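Local structure of multiheme cytochrome cf (Carboxydothermus ferrireducens DSM 11255, 6QVM) at residues P99-N104 with S124-K129; G394-D399 with Y558-V563; I568-L573 with A590-C595. The protein probably acts as an extracellular Fe(III) reductase of the S-layer, passing electrons through its chain of hemes c to insoluble substrates. All blocks are in the same frame, centred on the assembly; numbering follows the deposited sequence.

Contact 1: residues P99-N104 with S124-K129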
loop_
_atom_site.group_PDB
_atom_site.type_symbol
_atom_site.label_atom_id
_atom_site.label_comp_id
_atom_site.label_asym_id
_atom_site.label_seq_id
_atom_site.Cartn_x
_atom_site.Cartn_y
_atom_site.Cartn_z
ATOM N N PRO A 99 30.120 -23.711 12.878
ATOM C CA PRO A 99 30.598 -25.079 12.616
ATOM C C PRO A 99 30.922 -25.356 11.155
ATOM O O PRO A 99 30.144 -25.014 10.258
ATOM C CB PRO A 99 29.428 -25.940 13.099
ATOM C CG PRO A 99 28.866 -25.155 14.242
ATOM C CD PRO A 99 29.069 -23.690 13.914
ATOM N N LEU A 100 32.082 -25.968 10.914
ATOM C CA LEU A 100 32.565 -26.236 9.558
ATOM C C LEU A 100 32.015 -27.565 9.038
ATOM O O LEU A 100 32.747 -28.501 8.705
ATOM C CB LEU A 100 34.089 -26.222 9.529
ATOM C CG LEU A 100 34.779 -24.872 9.731
ATOM C CD1 LEU A 100 36.285 -25.068 9.772
ATOM C CD2 LEU A 100 34.390 -23.907 8.619
ATOM N N THR A 101 30.690 -27.633 8.980
ATOM C CA THR A 101 30.028 -28.790 8.407
ATOM C C THR A 101 29.914 -28.633 6.896
ATOM O O THR A 101 29.980 -27.527 6.350
ATOM C CB THR A 101 28.636 -28.972 9.006
ATOM O OG1 THR A 101 27.759 -27.974 8.470
ATOM C CG2 THR A 101 28.681 -28.836 10.525
ATOM N N GLU A 102 29.748 -29.770 6.217
ATOM C CA GLU A 102 29.411 -29.723 4.800
ATOM C C GLU A 102 28.145 -28.911 4.583
ATOM O O GLU A 102 28.027 -28.181 3.595
ATOM C CB GLU A 102 29.231 -31.133 4.244
ATOM C CG GLU A 102 30.457 -31.994 4.305
ATOM C CD GLU A 102 30.330 -33.211 3.411
ATOM O OE1 GLU A 102 31.370 -33.712 2.930
ATOM O OE2 GLU A 102 29.180 -33.658 3.190
ATOM N N ALA A 103 27.190 -29.024 5.510
ATOM C CA ALA A 103 25.926 -28.304 5.397
ATOM C C ALA A 103 26.150 -26.794 5.375
ATOM O O ALA A 103 25.692 -26.095 4.463
ATOM C CB ALA A 103 25.001 -28.705 6.545
ATOM N N ASN A 104 26.876 -26.273 6.370
ATOM C CA ASN A 104 27.107 -24.832 6.447
ATOM C C ASN A 104 27.864 -24.320 5.228
ATOM O O ASN A 104 27.568 -23.233 4.716
ATOM C CB ASN A 104 27.862 -24.484 7.729
ATOM C CG ASN A 104 26.994 -24.590 8.961
ATOM O OD1 ASN A 104 25.765 -24.552 8.882
ATOM N ND2 ASN A 104 27.630 -24.713 10.115
ATOM N N SER A 124 26.952 -34.497 4.589
ATOM C CA SER A 124 26.998 -34.913 5.987
ATOM C C SER A 124 28.419 -34.773 6.512
ATOM O O SER A 124 29.388 -34.776 5.748
ATOM C CB SER A 124 26.522 -36.357 6.167
ATOM O OG SER A 124 27.521 -37.266 5.747
ATOM N N GLY A 125 28.527 -34.682 7.832
ATOM C CA GLY A 125 29.820 -34.605 8.483
ATOM C C GLY A 125 30.489 -33.254 8.301
ATOM O O GLY A 125 29.978 -32.341 7.655
ATOM N N ASN A 126 31.669 -33.138 8.903
ATOM C CA ASN A 126 32.468 -31.931 8.776
ATOM C C ASN A 126 33.255 -31.944 7.470
ATOM O O ASN A 126 33.617 -33.001 6.944
ATOM C CB ASN A 126 33.404 -31.781 9.975
ATOM C CG ASN A 126 32.647 -31.631 11.280
ATOM O OD1 ASN A 126 31.419 -31.657 11.295
ATOM N ND2 ASN A 126 33.373 -31.491 12.381
ATOM N N ILE A 127 33.510 -30.745 6.944
ATOM C CA ILE A 127 34.049 -30.599 5.599
ATOM C C ILE A 127 35.500 -31.066 5.553
ATOM O O ILE A 127 36.310 -30.744 6.434
ATOM C CB ILE A 127 33.910 -29.142 5.130
ATOM C CG1 ILE A 127 34.458 -28.964 3.717
ATOM C CG2 ILE A 127 34.596 -28.182 6.096
ATOM C CD1 ILE A 127 33.423 -29.148 2.643
ATOM N N THR A 128 35.836 -31.826 4.517
ATOM C CA THR A 128 37.206 -32.248 4.278
ATOM C C THR A 128 37.785 -31.483 3.095
ATOM O O THR A 128 37.063 -30.873 2.303
ATOM C CB THR A 128 37.294 -33.758 4.022
ATOM O OG1 THR A 128 36.610 -34.094 2.807
ATOM C CG2 THR A 128 36.682 -34.538 5.186
ATOM N N LYS A 129 39.113 -31.541 2.985
ATOM C CA LYS A 129 39.825 -30.790 1.959
ATOM C C LYS A 129 39.389 -31.194 0.558
ATOM O O LYS A 129 39.374 -30.358 -0.353
ATOM C CB LYS A 129 41.329 -30.991 2.143
ATOM C CG LYS A 129 42.217 -30.089 1.305
ATOM C CD LYS A 129 43.530 -29.864 2.028
ATOM C CE LYS A 129 44.564 -29.187 1.155
ATOM N NZ LYS A 129 45.806 -28.944 1.935
HETATM O O HOH W 1 33.580 -33.519 3.931
#
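Thr101 and Asn126 bring their backbones together in a single bridge, with CA atoms 4.0 Å apart. Two nearly straight hydrogen bonds define it: Ile127 N donates to Leu100 O at 3.0 Å (171°), and Glu102 N donates to Gly125 O at 3.0 Å (177°). Leu100 is the centre of an inverse gamma turn. CG2 of Ile127, lodged between its own backbone N and carbonyl carbon, comes within 4.0 Å of Leu100 CB, and both residues also pack on Val202 of helix 199-212. Glu102 runs extended beyond CG past the backbone of Ser124, and its OE2 accepts from Ser124 N at 2.8 Å. That donor meets the anti side of OE2, 31° out of the carboxylate plane. The second oxygen, OE1, forms a salt bridge with Arg131, so the carboxylate is gripped at both ends and its rotation is probably restricted. Thr101 OG1 accepts from Asn104 N at 2.8 Å, a capping bond at the start of helix 102-113. Thr128 occupies the N-cap position of helix 129-139, so the bridge ties together the starts of two successive helices, a connection through their N-terminal ends that probably belongs to the S-layer-binding part of this protein.

Contact 2: residues G394-D399 with Y558-V563. With CA (calcium ion), chain S; HEC (heme c), chain L.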
loop_
_atom_site.group_PDB
_atom_site.type_symbol
_atom_site.label_atom_id
_atom_site.label_comp_id
_atom_site.label_asym_id
_atom_site.label_seq_id
_atom_site.Cartn_x
_atom_site.Cartn_y
_atom_site.Cartn_z
ATOM N N GLY A 394 -12.094 7.050 -7.940
ATOM C CA GLY A 394 -11.347 7.549 -6.804
ATOM C C GLY A 394 -10.861 8.973 -6.985
ATOM O O GLY A 394 -11.092 9.820 -6.119
ATOM N N GLY A 395 -10.192 9.252 -8.108
ATOM C CA GLY A 395 -9.555 10.544 -8.298
ATOM C C GLY A 395 -10.505 11.727 -8.270
ATOM O O GLY A 395 -10.106 12.831 -7.895
ATOM N N GLU A 396 -11.770 11.518 -8.651
ATOM C CA GLU A 396 -12.714 12.627 -8.748
ATOM C C GLU A 396 -13.049 13.244 -7.396
ATOM O O GLU A 396 -13.610 14.342 -7.363
ATOM C CB GLU A 396 -14.006 12.169 -9.422
ATOM C CG GLU A 396 -14.771 11.106 -8.638
ATOM C CD GLU A 396 -14.428 9.687 -9.069
ATOM O OE1 GLU A 396 -15.329 8.819 -9.027
ATOM O OE2 GLU A 396 -13.261 9.444 -9.454
ATOM N N TYR A 397 -12.709 12.579 -6.288
ATOM C CA TYR A 397 -13.158 13.029 -4.974
ATOM C C TYR A 397 -12.655 14.425 -4.613
ATOM O O TYR A 397 -13.269 15.090 -3.772
ATOM C CB TYR A 397 -12.720 12.025 -3.901
ATOM C CG TYR A 397 -11.432 12.397 -3.211
ATOM C CD1 TYR A 397 -10.209 12.189 -3.830
ATOM C CD2 TYR A 397 -11.438 12.955 -1.940
ATOM C CE1 TYR A 397 -9.026 12.537 -3.208
ATOM C CE2 TYR A 397 -10.260 13.300 -1.306
ATOM C CZ TYR A 397 -9.055 13.092 -1.946
ATOM O OH TYR A 397 -7.877 13.430 -1.317
ATOM N N ASN A 398 -11.551 14.881 -5.214
ATOM C CA ASN A 398 -11.003 16.204 -4.930
ATOM C C ASN A 398 -10.943 17.083 -6.176
ATOM O O ASN A 398 -10.184 18.054 -6.210
ATOM C CB ASN A 398 -9.616 16.097 -4.290
ATOM C CG ASN A 398 -8.600 15.396 -5.179
ATOM O OD1 ASN A 398 -8.880 15.051 -6.327
ATOM N ND2 ASN A 398 -7.405 15.188 -4.644
ATOM N N ASP A 399 -11.730 16.761 -7.198
ATOM C CA ASP A 399 -11.681 17.474 -8.463
ATOM C C ASP A 399 -12.596 18.697 -8.430
ATOM O O ASP A 399 -13.287 18.972 -7.445
ATOM C CB ASP A 399 -12.057 16.537 -9.610
ATOM C CG ASP A 399 -10.939 15.579 -9.974
ATOM O OD1 ASP A 399 -9.868 15.649 -9.332
ATOM O OD2 ASP A 399 -11.128 14.772 -10.911
ATOM N N TYR A 558 -18.830 5.997 -7.641
ATOM C CA TYR A 558 -18.399 7.365 -7.898
ATOM C C TYR A 558 -18.072 8.086 -6.595
ATOM O O TYR A 558 -18.799 7.973 -5.605
ATOM C CB TYR A 558 -19.477 8.131 -8.664
ATOM C CG TYR A 558 -19.414 7.938 -10.160
ATOM C CD1 TYR A 558 -18.322 8.389 -10.887
ATOM C CD2 TYR A 558 -20.444 7.314 -10.846
ATOM C CE1 TYR A 558 -18.259 8.223 -12.253
ATOM C CE2 TYR A 558 -20.383 7.126 -12.213
ATOM C CZ TYR A 558 -19.292 7.592 -12.913
ATOM O OH TYR A 558 -19.230 7.423 -14.277
ATOM N N HIS A 559 -16.966 8.832 -6.606
ATOM C CA HIS A 559 -16.512 9.601 -5.454
ATOM C C HIS A 559 -16.855 11.084 -5.567
ATOM O O HIS A 559 -16.171 11.920 -4.970
ATOM C CB HIS A 559 -15.004 9.438 -5.261
ATOM C CG HIS A 559 -14.598 8.078 -4.789
ATOM N ND1 HIS A 559 -14.933 6.923 -5.462
ATOM C CD2 HIS A 559 -13.872 7.688 -3.713
ATOM C CE1 HIS A 559 -14.442 5.878 -4.816
ATOM N NE2 HIS A 559 -13.790 6.316 -3.753
ATOM N N TYR A 560 -17.887 11.433 -6.338
ATOM C CA TYR A 560 -18.310 12.828 -6.381
ATOM C C TYR A 560 -19.094 13.218 -5.136
ATOM O O TYR A 560 -19.081 14.390 -4.747
ATOM C CB TYR A 560 -19.151 13.096 -7.629
ATOM C CG TYR A 560 -18.367 13.051 -8.923
ATOM C CD1 TYR A 560 -17.601 14.133 -9.331
ATOM C CD2 TYR A 560 -18.388 11.923 -9.734
ATOM C CE1 TYR A 560 -16.877 14.100 -10.508
ATOM C CE2 TYR A 560 -17.665 11.879 -10.916
ATOM C CZ TYR A 560 -16.918 12.976 -11.300
ATOM O OH TYR A 560 -16.199 12.946 -12.470
ATOM N N PHE A 561 -19.781 12.255 -4.516
ATOM C CA PHE A 561 -20.549 12.446 -3.287
ATOM C C PHE A 561 -21.743 13.378 -3.472
ATOM O O PHE A 561 -22.543 13.549 -2.547
ATOM C CB PHE A 561 -19.648 12.952 -2.157
ATOM C CG PHE A 561 -18.611 11.958 -1.717
ATOM C CD1 PHE A 561 -18.928 10.964 -0.807
ATOM C CD2 PHE A 561 -17.321 12.015 -2.214
ATOM C CE1 PHE A 561 -17.979 10.046 -0.403
ATOM C CE2 PHE A 561 -16.364 11.100 -1.813
ATOM C CZ PHE A 561 -16.695 10.113 -0.906
ATOM N N LYS A 562 -21.898 13.953 -4.661
ATOM C CA LYS A 562 -23.065 14.767 -4.966
ATOM C C LYS A 562 -24.234 13.860 -5.326
ATOM O O LYS A 562 -24.110 12.985 -6.187
ATOM C CB LYS A 562 -22.758 15.726 -6.115
ATOM C CG LYS A 562 -21.621 16.693 -5.836
ATOM C CD LYS A 562 -22.006 17.713 -4.779
ATOM C CE LYS A 562 -20.852 18.656 -4.504
ATOM N NZ LYS A 562 -21.267 19.861 -3.738
ATOM N N VAL A 563 -25.368 14.068 -4.669
ATOM C CA VAL A 563 -26.517 13.190 -4.840
ATOM C C VAL A 563 -27.339 13.666 -6.026
ATOM O O VAL A 563 -27.638 14.860 -6.151
ATOM C CB VAL A 563 -27.368 13.161 -3.561
ATOM C CG1 VAL A 563 -28.295 11.978 -3.568
ATOM C CG2 VAL A 563 -26.485 13.137 -2.327
HETATM CA CA CA S . -8.170 14.207 -8.487
HETATM FE FE HEC L . -12.602 5.149 -2.530
HETATM C CHA HEC L . -14.768 2.716 -3.592
HETATM C CHB HEC L . -10.335 4.159 -4.885
HETATM C CHC HEC L . -10.634 7.882 -1.755
HETATM C CHD HEC L . -14.406 5.661 0.345
HETATM N NA HEC L . -12.542 3.686 -3.952
HETATM C C1A HEC L . -13.556 2.798 -4.245
HETATM C C2A HEC L . -13.124 1.984 -5.366
HETATM C C3A HEC L . -11.897 2.383 -5.720
HETATM C C4A HEC L . -11.512 3.460 -4.838
HETATM C CMA HEC L . -11.054 1.790 -6.864
HETATM C CAA HEC L . -13.964 0.877 -6.039
HETATM C CBA HEC L . -14.981 1.605 -6.923
HETATM C CGA HEC L . -15.928 0.629 -7.564
HETATM O O1A HEC L . -15.830 0.473 -8.807
HETATM O O2A HEC L . -16.770 0.017 -6.851
HETATM N NB HEC L . -10.817 5.875 -3.171
HETATM C C1B HEC L . -10.093 5.352 -4.229
HETATM C C2B HEC L . -9.032 6.283 -4.541
HETATM C C3B HEC L . -9.093 7.306 -3.665
HETATM C C4B HEC L . -10.234 7.072 -2.796
HETATM C CMB HEC L . -7.979 6.060 -5.638
HETATM C CAB HEC L . -8.171 8.555 -3.593
HETATM C CBB HEC L . -8.196 9.392 -4.902
HETATM N NC HEC L . -12.482 6.464 -0.947
HETATM C C1C HEC L . -11.666 7.583 -0.890
HETATM C C2C HEC L . -12.058 8.395 0.247
HETATM C C3C HEC L . -13.159 7.828 0.793
HETATM C C4C HEC L . -13.407 6.580 0.074
HETATM C CMC HEC L . -11.427 9.768 0.594
HETATM C CAC HEC L . -13.967 8.295 2.041
HETATM C CBC HEC L . -14.554 9.720 1.899
HETATM N ND HEC L . -14.316 4.315 -1.748
HETATM C C1D HEC L . -14.881 4.702 -0.533
HETATM C C2D HEC L . -16.061 3.906 -0.315
HETATM C C3D HEC L . -16.177 2.991 -1.537
HETATM C C4D HEC L . -15.057 3.321 -2.385
HETATM C CMD HEC L . -17.006 3.974 0.898
HETATM C CAD HEC L . -17.286 1.957 -1.803
HETATM C CBD HEC L . -18.220 2.587 -2.835
HETATM C CGD HEC L . -19.445 1.732 -3.044
HETATM O O1D HEC L . -19.966 1.721 -4.192
HETATM O O2D HEC L . -19.893 1.063 -2.072
HETATM O O HOH W 2 -8.885 13.253 -10.658
HETATM O O HOH W 3 -6.112 13.916 -9.893
HETATM O O HOH W 4 -6.742 16.429 -8.433
#
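A bis-histidine heme c site and a calcium site meet here, where CA of Gly394 sits over one face of the imidazole of the axial ligand His559. Gly394 CA is 3.8 Å from the centroid of that ring and only 7° off its normal, a CH-pi contact, while His559 NE2 binds the heme iron at 2.1 Å. The other axial position is taken by His477, which closes a CXXCH motif; His559, coming from a remote part of the sequence, is thus the distal ligand usual in multiheme cytochromes c. Its backbone is fixed as well: His559 N donates to Glu396 OE1 at 2.9 Å along an almost straight line (176°), approaching from above the carboxylate plane. OE1 also forms a salt bridge with Arg393 and lies at the edge of the Tyr558 ring, near its plane. Glu396 reaches this position through a bend at chi2 (-94°), which turns CD off the Tyr560 ring, whereas CG stays over the centre of that ring, 3.8 Å from its centroid. Tyr560 OH is hydrogen-bonded to Asn572. An alanine in place of Tyr560 would probably leave the aliphatic stem of Glu396 without its aromatic cover and Asn572 without the hydroxyl. Next along the turn, Tyr397 CA makes a CH...O contact of 3.2 Å with His559 O, and Tyr397 CB meets the edge of the Phe561 ring. The Tyr397 and Phe561 rings each touch a vinyl-derived arm of the heme, Tyr397 CD1 and heme CBB being 3.6 Å apart. The 3-10 turn 395-397 and the two residues after it reach the calcium ion, bound by Gly395 O at 2.5 Å and Asp399 OD1 at 2.4 Å, with Asn398, Glu384 and three waters as further ligands.

Contact 3: residues I568-L573 with A590-C595. With HEC (heme c), chain O; NGA (2-acetamido-2-deoxy-beta-D-galactopyranose), chain D.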
loop_
_atom_site.group_PDB
_atom_site.type_symbol
_atom_site.label_atom_id
_atom_site.label_comp_id
_atom_site.label_asym_id
_atom_site.label_seq_id
_atom_site.Cartn_x
_atom_site.Cartn_y
_atom_site.Cartn_z
ATOM N N ILE A 568 -28.003 13.218 -11.742
ATOM C CA ILE A 568 -27.071 14.336 -11.736
ATOM C C ILE A 568 -26.082 14.128 -12.874
ATOM O O ILE A 568 -25.747 12.995 -13.235
ATOM C CB ILE A 568 -26.344 14.470 -10.377
ATOM C CG1 ILE A 568 -25.547 15.774 -10.307
ATOM C CG2 ILE A 568 -25.439 13.274 -10.132
ATOM C CD1 ILE A 568 -25.038 16.082 -8.913
ATOM N N SER A 569 -25.646 15.236 -13.468
ATOM C CA SER A 569 -24.632 15.226 -14.513
ATOM C C SER A 569 -23.508 16.169 -14.116
ATOM O O SER A 569 -23.763 17.323 -13.755
ATOM C CB SER A 569 -25.220 15.638 -15.861
ATOM O OG SER A 569 -25.481 14.499 -16.658
ATOM N N ILE A 570 -22.274 15.677 -14.172
ATOM C CA ILE A 570 -21.106 16.447 -13.771
ATOM C C ILE A 570 -20.109 16.478 -14.919
ATOM O O ILE A 570 -19.852 15.456 -15.564
ATOM C CB ILE A 570 -20.444 15.873 -12.503
ATOM C CG1 ILE A 570 -21.487 15.663 -11.403
ATOM C CG2 ILE A 570 -19.328 16.788 -12.025
ATOM C CD1 ILE A 570 -20.896 15.560 -10.005
ATOM N N ASP A 571 -19.561 17.663 -15.174
ATOM C CA ASP A 571 -18.375 17.823 -15.999
ATOM C C ASP A 571 -17.186 18.042 -15.074
ATOM O O ASP A 571 -17.138 19.029 -14.331
ATOM C CB ASP A 571 -18.524 18.979 -16.990
ATOM C CG ASP A 571 -19.386 18.612 -18.189
ATOM O OD1 ASP A 571 -20.011 17.530 -18.158
ATOM O OD2 ASP A 571 -19.444 19.407 -19.154
ATOM N N ASN A 572 -16.246 17.102 -15.104
ATOM C CA ASN A 572 -15.053 17.148 -14.263
ATOM C C ASN A 572 -14.029 18.029 -14.969
ATOM O O ASN A 572 -13.358 17.596 -15.908
ATOM C CB ASN A 572 -14.528 15.739 -14.016
ATOM C CG ASN A 572 -13.526 15.679 -12.883
ATOM O OD1 ASN A 572 -12.714 16.591 -12.706
ATOM N ND2 ASN A 572 -13.575 14.606 -12.108
ATOM N N LEU A 573 -13.908 19.275 -14.513
ATOM C CA LEU A 573 -12.989 20.212 -15.145
ATOM C C LEU A 573 -11.531 19.900 -14.835
ATOM O O LEU A 573 -10.649 20.317 -15.591
ATOM C CB LEU A 573 -13.323 21.648 -14.725
ATOM C CG LEU A 573 -14.729 22.076 -15.151
ATOM C CD1 LEU A 573 -15.036 23.504 -14.753
ATOM C CD2 LEU A 573 -14.900 21.886 -16.647
ATOM N N ALA A 590 -19.524 12.658 -16.150
ATOM C CA ALA A 590 -20.033 11.612 -15.279
ATOM C C ALA A 590 -21.516 11.847 -15.041
ATOM O O ALA A 590 -21.954 12.989 -14.868
ATOM C CB ALA A 590 -19.282 11.584 -13.946
ATOM N N SER A 591 -22.284 10.761 -15.021
ATOM C CA SER A 591 -23.730 10.849 -14.903
ATOM C C SER A 591 -24.238 9.619 -14.170
ATOM O O SER A 591 -23.879 8.496 -14.532
ATOM C CB SER A 591 -24.370 10.946 -16.288
ATOM O OG SER A 591 -25.507 11.782 -16.258
ATOM N N TYR A 592 -25.059 9.829 -13.142
ATOM C CA TYR A 592 -25.627 8.698 -12.426
ATOM C C TYR A 592 -26.971 9.063 -11.809
ATOM O O TYR A 592 -27.323 10.236 -11.664
ATOM C CB TYR A 592 -24.671 8.176 -11.346
ATOM C CG TYR A 592 -24.113 9.221 -10.394
ATOM C CD1 TYR A 592 -24.821 9.623 -9.266
ATOM C CD2 TYR A 592 -22.856 9.771 -10.599
ATOM C CE1 TYR A 592 -24.297 10.562 -8.382
ATOM C CE2 TYR A 592 -22.330 10.711 -9.733
ATOM C CZ TYR A 592 -23.052 11.103 -8.626
ATOM O OH TYR A 592 -22.532 12.035 -7.759
ATOM N N ASN A 593 -27.710 8.019 -11.437
ATOM C CA ASN A 593 -28.981 8.130 -10.731
ATOM C C ASN A 593 -28.775 7.621 -9.308
ATOM O O ASN A 593 -28.406 6.458 -9.111
ATOM C CB ASN A 593 -30.067 7.329 -11.455
ATOM C CG ASN A 593 -31.458 7.519 -10.852
ATOM O OD1 ASN A 593 -31.620 7.643 -9.638
ATOM N ND2 ASN A 593 -32.473 7.519 -11.713
ATOM N N SER A 594 -29.020 8.486 -8.319
ATOM C CA SER A 594 -28.763 8.134 -6.929
ATOM C C SER A 594 -29.908 7.366 -6.275
ATOM O O SER A 594 -29.799 7.031 -5.089
ATOM C CB SER A 594 -28.470 9.391 -6.096
ATOM O OG SER A 594 -27.199 9.937 -6.410
ATOM N N CYS A 595 -30.988 7.068 -7.008
ATOM C CA CYS A 595 -32.218 6.604 -6.383
ATOM C C CYS A 595 -32.849 5.385 -7.043
ATOM O O CYS A 595 -33.725 4.763 -6.422
ATOM C CB CYS A 595 -33.260 7.732 -6.365
ATOM S SG CYS A 595 -32.603 9.325 -5.849
HETATM FE FE HEC O . -36.648 7.034 -1.448
HETATM C CHA HEC O . -39.896 7.256 -0.357
HETATM C CHB HEC O . -36.754 10.385 -2.320
HETATM C CHC HEC O . -33.435 6.818 -2.673
HETATM C CHD HEC O . -36.627 3.621 -0.860
HETATM N NA HEC O . -38.058 8.532 -1.369
HETATM C C1A HEC O . -39.334 8.411 -0.853
HETATM C C2A HEC O . -39.979 9.707 -0.930
HETATM C C3A HEC O . -39.106 10.567 -1.467
HETATM C C4A HEC O . -37.887 9.846 -1.762
HETATM C CMA HEC O . -39.369 12.063 -1.728
HETATM C CAA HEC O . -41.410 10.045 -0.456
HETATM C CBA HEC O . -41.367 10.092 1.070
HETATM C CGA HEC O . -42.689 10.538 1.645
HETATM O O1A HEC O . -43.548 11.060 0.884
HETATM O O2A HEC O . -42.876 10.375 2.880
HETATM N NB HEC O . -35.344 8.349 -2.303
HETATM C C1B HEC O . -35.610 9.674 -2.611
HETATM C C2B HEC O . -34.456 10.221 -3.287
HETATM C C3B HEC O . -33.539 9.237 -3.385
HETATM C C4B HEC O . -34.078 8.040 -2.772
HETATM C CMB HEC O . -34.353 11.680 -3.797
HETATM C CAB HEC O . -32.149 9.339 -4.044
HETATM C CBB HEC O . -31.268 10.258 -3.180
HETATM N NC HEC O . -35.307 5.502 -1.763
HETATM C C1C HEC O . -34.000 5.654 -2.190
HETATM C C2C HEC O . -33.302 4.403 -1.945
HETATM C C3C HEC O . -34.213 3.495 -1.537
HETATM C C4C HEC O . -35.473 4.188 -1.360
HETATM C CMC HEC O . -31.863 4.088 -2.409
HETATM C CAC HEC O . -34.008 1.992 -1.210
HETATM C CBC HEC O . -33.066 1.786 -0.007
HETATM N ND HEC O . -38.033 5.654 -0.721
HETATM C C1D HEC O . -37.800 4.287 -0.579
HETATM C C2D HEC O . -38.999 3.664 -0.078
HETATM C C3D HEC O . -40.016 4.804 0.079
HETATM C C4D HEC O . -39.330 5.999 -0.345
HETATM C CMD HEC O . -39.190 2.165 0.229
HETATM C CAD HEC O . -41.469 4.705 0.581
HETATM C CBD HEC O . -41.461 4.451 2.086
HETATM C CGD HEC O . -42.822 3.969 2.530
HETATM O O1D HEC O . -43.837 4.652 2.218
HETATM O O2D HEC O . -42.890 2.907 3.211
HETATM C C1 NGA D . -9.894 27.907 -13.118
HETATM C C2 NGA D . -9.748 29.265 -13.851
HETATM C C3 NGA D . -11.216 29.695 -13.806
HETATM C C4 NGA D . -12.056 28.706 -14.582
HETATM C C5 NGA D . -11.848 27.291 -14.087
HETATM C C6 NGA D . -12.616 26.308 -14.956
HETATM C C7 NGA D . -7.660 30.671 -13.754
HETATM C C8 NGA D . -6.648 31.248 -12.792
HETATM N N2 NGA D . -8.766 30.124 -13.197
HETATM O O3 NGA D . -11.672 30.826 -14.458
HETATM O O4 NGA D . -11.679 28.795 -15.938
HETATM O O5 NGA D . -10.456 27.025 -14.088
HETATM O O6 NGA D . -12.442 25.060 -14.339
HETATM O O7 NGA D . -7.424 30.743 -14.968
#
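Strands 567-572 and 589-593 form the end pair of a four-stranded antiparallel sheet, Ile568 facing Tyr592 and Ile570 facing Ala590. Their local axes approach to 4.8 Å, with chain directions 160° apart. Ile568 and Tyr592 exchange two backbone hydrogen bonds, as do Ile570 and Ala590; Ile570 N reaches Ala590 O at 2.8 Å. Between these two hydrogen-bonded pairs lies the non-hydrogen-bonded pair Ser569 and Ser591, whose OG atoms are 2.7 Å apart in a hydrogen bond that either could donate. On the opposite face, Ile568 and Tyr592 lie side by side. Tyr592 CG stands between the backbone N and the carbonyl carbon (chi1 51°), and the ring presents a face to Ile568 CG2. That methyl lies 3.4 Å from Tyr592 CE1, offset toward the rim, and 22° off the normal at the centroid. Tyr592 OH is probably hydrogen-bonded to Lys562 O. Past the strand, Asn593 OD1 accepts from Cys595 N at 2.8 Å, forming an Asx turn. Cys595 SG is bonded to heme CAB at 1.9 Å, so the edge strand leads directly into the thioether attachment of a CXXCH heme c site.

Overall arrangement
Contact 2 is the buried one; contacts 1 and 3 are only partly buried. Contacts 2 and 3 are neighbours, their centres about 10 Å apart, and they interlock: Asp399 and Asn572 make a probable hydrogen bond, while Tyr560 packs on Ala590. Contact 1 lies on the opposite side of the chain's centre, its centre about 65 Å from that of contact 2 and about 72 Å from that of contact 3. The chemistry follows position. Contact 1 relies on backbone bonds and a carboxylate among helices; contact 2 combines metal coordination with aromatic packing; contact 3 is a beta ladder ending at a covalent heme link.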